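Long-range contacts in muconate lactonizing enzyme (Corynebacterium glutamicum, PDB 3I4K), which belongs to the muconate lactonizing enzyme branch of the enolase superfamily and holds a magnesium ion in its TIM-barrel-like C-terminal domain: residues F225-P230 and D251-T256; G307-A312 and L360-D365. All coordinates share one frame; numbering follows the deposited sequence.

Contact 1 of 2, residues F225-P230 and D251-T256; sequences FEQPTP and DESVWT. With MG (magnesium ion), chain J.
E226 and D251 turn their carboxylates onto one magnesium ion, an arrangement characteristic of the metal site at the C-terminal ends of the barrel strands in the enolase superfamily. E226 reaches it with its chain fully extended, CG anti to the backbone N (chi1 174°), and binds with OE2 at 2.2 Å. D251 comes from the neighbouring strand end and binds through OD2, 2.0 Å from the magnesium. The two carboxylate planes are turned 40° apart, and the metal lets E226 OE2 and D251 OD2 lie only 2.8 Å from each other. D200 supplies a third carboxylate, while the far oxygens are paired with lysines in salt bridges, E226 OE1 with K169 and D251 OD1 with K278. A water also binds the ion.

Next along the chain, Q227 spans the two backbones with its amide. A bend at chi2 (75°) swings that amide across to the backbone of the facing turn, where Q227 OE1 accepts two N-H groups. D251 N lies 2.9 Å from Q227 OE1, in the carbonyl plane. S253 N approaches Q227 OE1 at 3.1 Å from well above that plane. The other end of the amide is held as well, Q227 NE2 donating to S253 OG at 2.8 Å. Almost straight is the bond from Q227 NE2 to T229 O, at 2.9 Å; together these bonds fix the flip of the amide. S253 OG is in turn bonded to A231 O. Thus a second-shell glutamine grips the type I turn from D251 to V254 that presents a metal ligand.

The contact joins the end of strand 224-226 to the loop that follows the adjacent parallel strand 247-250 and leads into helix 257-266. F225 packs against helices 207-219 and 234-244, and V254 lies on helix 257-266.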
# COMPACT_ATOMS: atom_id res chain seq x y z
N PHE A 225 17.67 14.68 -13.45
CA PHE A 225 18.44 15.27 -12.37
C PHE A 225 17.96 14.74 -11.02
O PHE A 225 16.92 15.16 -10.51
CB PHE A 225 18.32 16.80 -12.38
CG PHE A 225 18.70 17.45 -13.68
CD1 PHE A 225 19.79 16.99 -14.42
CD2 PHE A 225 17.98 18.54 -14.15
CE1 PHE A 225 20.16 17.64 -15.61
CE2 PHE A 225 18.34 19.19 -15.33
CZ PHE A 225 19.44 18.73 -16.06
N GLU A 226 18.71 13.79 -10.46
CA GLU A 226 18.36 13.23 -9.16
C GLU A 226 18.88 14.13 -8.03
O GLU A 226 20.04 14.57 -8.07
CB GLU A 226 18.94 11.82 -9.00
CG GLU A 226 18.75 11.22 -7.60
CD GLU A 226 19.19 9.76 -7.51
OE1 GLU A 226 19.66 9.21 -8.53
OE2 GLU A 226 19.05 9.16 -6.42
N GLN A 227 18.02 14.40 -7.06
CA GLN A 227 18.30 15.23 -5.89
C GLN A 227 19.54 16.13 -6.01
O GLN A 227 20.52 15.96 -5.27
CB GLN A 227 18.44 14.35 -4.65
CG GLN A 227 18.21 15.08 -3.33
CD GLN A 227 16.73 15.37 -3.07
OE1 GLN A 227 15.88 14.48 -3.20
NE2 GLN A 227 16.42 16.60 -2.67
N PRO A 228 19.51 17.11 -6.92
CA PRO A 228 20.66 18.00 -7.07
C PRO A 228 20.84 18.96 -5.90
O PRO A 228 21.95 19.43 -5.63
CB PRO A 228 20.34 18.76 -8.35
CG PRO A 228 18.84 18.88 -8.27
CD PRO A 228 18.43 17.49 -7.85
N THR A 229 19.73 19.21 -5.20
CA THR A 229 19.70 20.17 -4.10
C THR A 229 19.14 19.62 -2.78
O THR A 229 18.62 18.51 -2.72
CB THR A 229 18.89 21.37 -4.56
OG1 THR A 229 17.66 20.91 -5.11
CG2 THR A 229 19.64 22.14 -5.65
N PRO A 230 19.23 20.42 -1.70
CA PRO A 230 18.75 20.02 -0.37
C PRO A 230 17.39 19.32 -0.31
O PRO A 230 16.43 19.73 -0.97
CB PRO A 230 18.77 21.34 0.41
CG PRO A 230 19.95 22.04 -0.19
CD PRO A 230 19.74 21.80 -1.67
N ASP A 251 15.14 11.83 -3.98
CA ASP A 251 15.76 10.75 -3.23
C ASP A 251 15.78 11.13 -1.75
O ASP A 251 14.92 10.69 -1.00
CB ASP A 251 17.18 10.49 -3.74
CG ASP A 251 17.79 9.22 -3.16
OD1 ASP A 251 17.17 8.61 -2.26
OD2 ASP A 251 18.91 8.86 -3.60
N GLU A 252 16.73 11.97 -1.33
CA GLU A 252 16.75 12.34 0.09
C GLU A 252 15.49 13.10 0.51
O GLU A 252 15.17 13.14 1.69
CB GLU A 252 18.00 13.15 0.47
CG GLU A 252 18.85 13.68 -0.66
CD GLU A 252 19.74 12.64 -1.32
OE1 GLU A 252 20.91 12.47 -0.92
OE2 GLU A 252 19.26 11.99 -2.26
N SER A 253 14.78 13.70 -0.45
CA SER A 253 13.55 14.41 -0.11
C SER A 253 12.42 13.44 0.25
O SER A 253 11.45 13.85 0.89
CB SER A 253 13.07 15.27 -1.29
OG SER A 253 13.89 16.40 -1.49
N VAL A 254 12.52 12.18 -0.16
CA VAL A 254 11.45 11.23 0.13
C VAL A 254 11.87 9.94 0.83
O VAL A 254 12.40 9.04 0.20
CB VAL A 254 10.67 10.82 -1.16
CG1 VAL A 254 9.58 9.79 -0.82
CG2 VAL A 254 10.05 12.06 -1.83
N TRP A 255 11.59 9.86 2.13
CA TRP A 255 11.88 8.66 2.92
C TRP A 255 10.54 8.05 3.38
O TRP A 255 10.35 6.84 3.36
CB TRP A 255 12.63 9.01 4.21
CG TRP A 255 14.03 9.52 4.13
CD1 TRP A 255 14.52 10.47 3.29
CD2 TRP A 255 15.06 9.26 5.09
NE1 TRP A 255 15.80 10.83 3.67
CE2 TRP A 255 16.15 10.11 4.78
CE3 TRP A 255 15.17 8.40 6.20
CZ2 TRP A 255 17.33 10.12 5.54
CZ3 TRP A 255 16.34 8.42 6.95
CH2 TRP A 255 17.41 9.28 6.62
N THR A 256 9.63 8.92 3.80
CA THR A 256 8.32 8.51 4.32
C THR A 256 7.12 8.82 3.42
O THR A 256 7.20 9.64 2.51
CB THR A 256 8.06 9.20 5.67
OG1 THR A 256 7.71 10.57 5.43
CG2 THR A 256 9.32 9.18 6.54
MG MG J . 20.48 9.23 -4.81
O HOH W 1 20.33 11.25 -4.29

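Contact 2 of 2, residues G307-A312 and L360-D365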
# COMPACT_ATOMS: atom_id res chain seq x y z
N GLY A 307 23.76 -4.88 -0.02
CA GLY A 307 24.54 -6.05 -0.34
C GLY A 307 23.59 -7.02 -1.02
O GLY A 307 22.51 -6.61 -1.45
N PRO A 308 23.94 -8.31 -1.14
CA PRO A 308 23.06 -9.28 -1.80
C PRO A 308 21.70 -9.45 -1.12
O PRO A 308 20.68 -9.56 -1.79
CB PRO A 308 23.88 -10.56 -1.78
CG PRO A 308 24.74 -10.39 -0.55
CD PRO A 308 25.18 -8.95 -0.68
N ILE A 309 21.68 -9.47 0.21
CA ILE A 309 20.44 -9.62 0.95
C ILE A 309 19.51 -8.42 0.72
O ILE A 309 18.35 -8.59 0.35
CB ILE A 309 20.71 -9.78 2.47
CG1 ILE A 309 21.22 -11.20 2.77
CG2 ILE A 309 19.45 -9.51 3.27
CD1 ILE A 309 20.23 -12.30 2.40
N GLY A 310 20.04 -7.22 0.93
CA GLY A 310 19.24 -6.03 0.76
C GLY A 310 18.73 -5.86 -0.66
O GLY A 310 17.58 -5.45 -0.87
N THR A 311 19.58 -6.17 -1.62
CA THR A 311 19.24 -6.06 -3.03
C THR A 311 18.14 -7.06 -3.40
O THR A 311 17.28 -6.77 -4.22
CB THR A 311 20.48 -6.31 -3.91
OG1 THR A 311 21.46 -5.30 -3.63
CG2 THR A 311 20.11 -6.29 -5.38
N ALA A 312 18.19 -8.24 -2.78
CA ALA A 312 17.21 -9.28 -3.04
C ALA A 312 15.86 -8.88 -2.45
O ALA A 312 14.80 -9.20 -3.00
CB ALA A 312 17.68 -10.60 -2.43
N LEU A 360 14.05 -14.46 0.40
CA LEU A 360 14.52 -13.48 -0.58
C LEU A 360 14.93 -14.16 -1.88
O LEU A 360 15.14 -13.49 -2.89
CB LEU A 360 15.71 -12.68 -0.03
CG LEU A 360 15.51 -11.56 1.00
CD1 LEU A 360 14.19 -10.85 0.74
CD2 LEU A 360 15.52 -12.13 2.38
N GLY A 361 15.05 -15.48 -1.84
CA GLY A 361 15.45 -16.22 -3.03
C GLY A 361 16.95 -16.39 -3.05
O GLY A 361 17.55 -16.72 -4.08
N VAL A 362 17.57 -16.14 -1.90
CA VAL A 362 19.01 -16.27 -1.80
C VAL A 362 19.39 -16.55 -0.34
O VAL A 362 18.85 -15.94 0.58
CB VAL A 362 19.70 -14.99 -2.32
CG1 VAL A 362 19.72 -13.91 -1.25
CG2 VAL A 362 21.08 -15.33 -2.81
N ASP A 363 20.31 -17.49 -0.14
CA ASP A 363 20.74 -17.86 1.20
C ASP A 363 22.09 -17.27 1.55
O ASP A 363 22.91 -17.04 0.67
CB ASP A 363 20.80 -19.38 1.33
CG ASP A 363 19.86 -20.08 0.37
OD1 ASP A 363 20.22 -20.24 -0.81
OD2 ASP A 363 18.75 -20.46 0.81
N VAL A 364 22.33 -17.05 2.84
CA VAL A 364 23.60 -16.48 3.27
C VAL A 364 24.66 -17.54 3.46
O VAL A 364 24.35 -18.70 3.73
CB VAL A 364 23.43 -15.72 4.60
CG1 VAL A 364 22.39 -14.62 4.45
CG2 VAL A 364 23.03 -16.68 5.70
N ASP A 365 25.92 -17.14 3.30
CA ASP A 365 27.06 -18.04 3.47
C ASP A 365 27.69 -17.63 4.80
O ASP A 365 28.54 -16.73 4.84
CB ASP A 365 28.08 -17.85 2.35
CG ASP A 365 29.33 -18.70 2.53
OD1 ASP A 365 29.87 -18.73 3.66
OD2 ASP A 365 29.77 -19.33 1.55
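A chi1 of -76° puts CG1 of I309 anti to the carbonyl carbon, and chi2 of -61° brings CD1 onto V362 and V364; V362 in turn has CG1 between its backbone N and carbonyl carbon (chi1 82°), where it meets the helix. The resulting contact is apolar packing of a helix's first two turns against an irregular chain. CD1 of I309 touches CG1 of V364 at 3.8 Å and CG1 of V362 at 4.0 Å. One turn along, the methyl of A312 meets L360 at a slant, A312 CB to L360 CB 3.7 Å, and V362 CG1 reaches A312 CB at 4.1 Å, bridging the two helix residues. L360 also lays CG and CD1 against the helix backbone near I309 O and A312 O. Between L360 and V362 the chain turns at G361, whose backbone angles call for glycine.

At the helix start G307 O takes both the N and the OG1 of T311, which come from opposite faces of its carbonyl plane. I309 and V364 also pack on Y50, so the start of helix 308-320, strand 48-53 of the N-terminal domain and the loop between strand 351-353 and helix 366-372 meet at that tyrosine.

Following the chain from the N terminus, the three-stranded sheet and early helices come first, then the barrel strands and helices. Contact 1 closes a loop of 20 residues, mostly helix 234-244 and strand 247-250, and so ties two successive parallel strands together at their metal-bearing ends. Contact 2 opens later and spans 47 residues, bringing the run before helix 366-372 back to the start of helix 308-320. The two loops neither nest nor cross but follow in series. They lie on opposite sides of the chain's centre, about 27 Å between centres, and do not touch: contact 1 lies at the metal site, contact 2 beside strand 48-53.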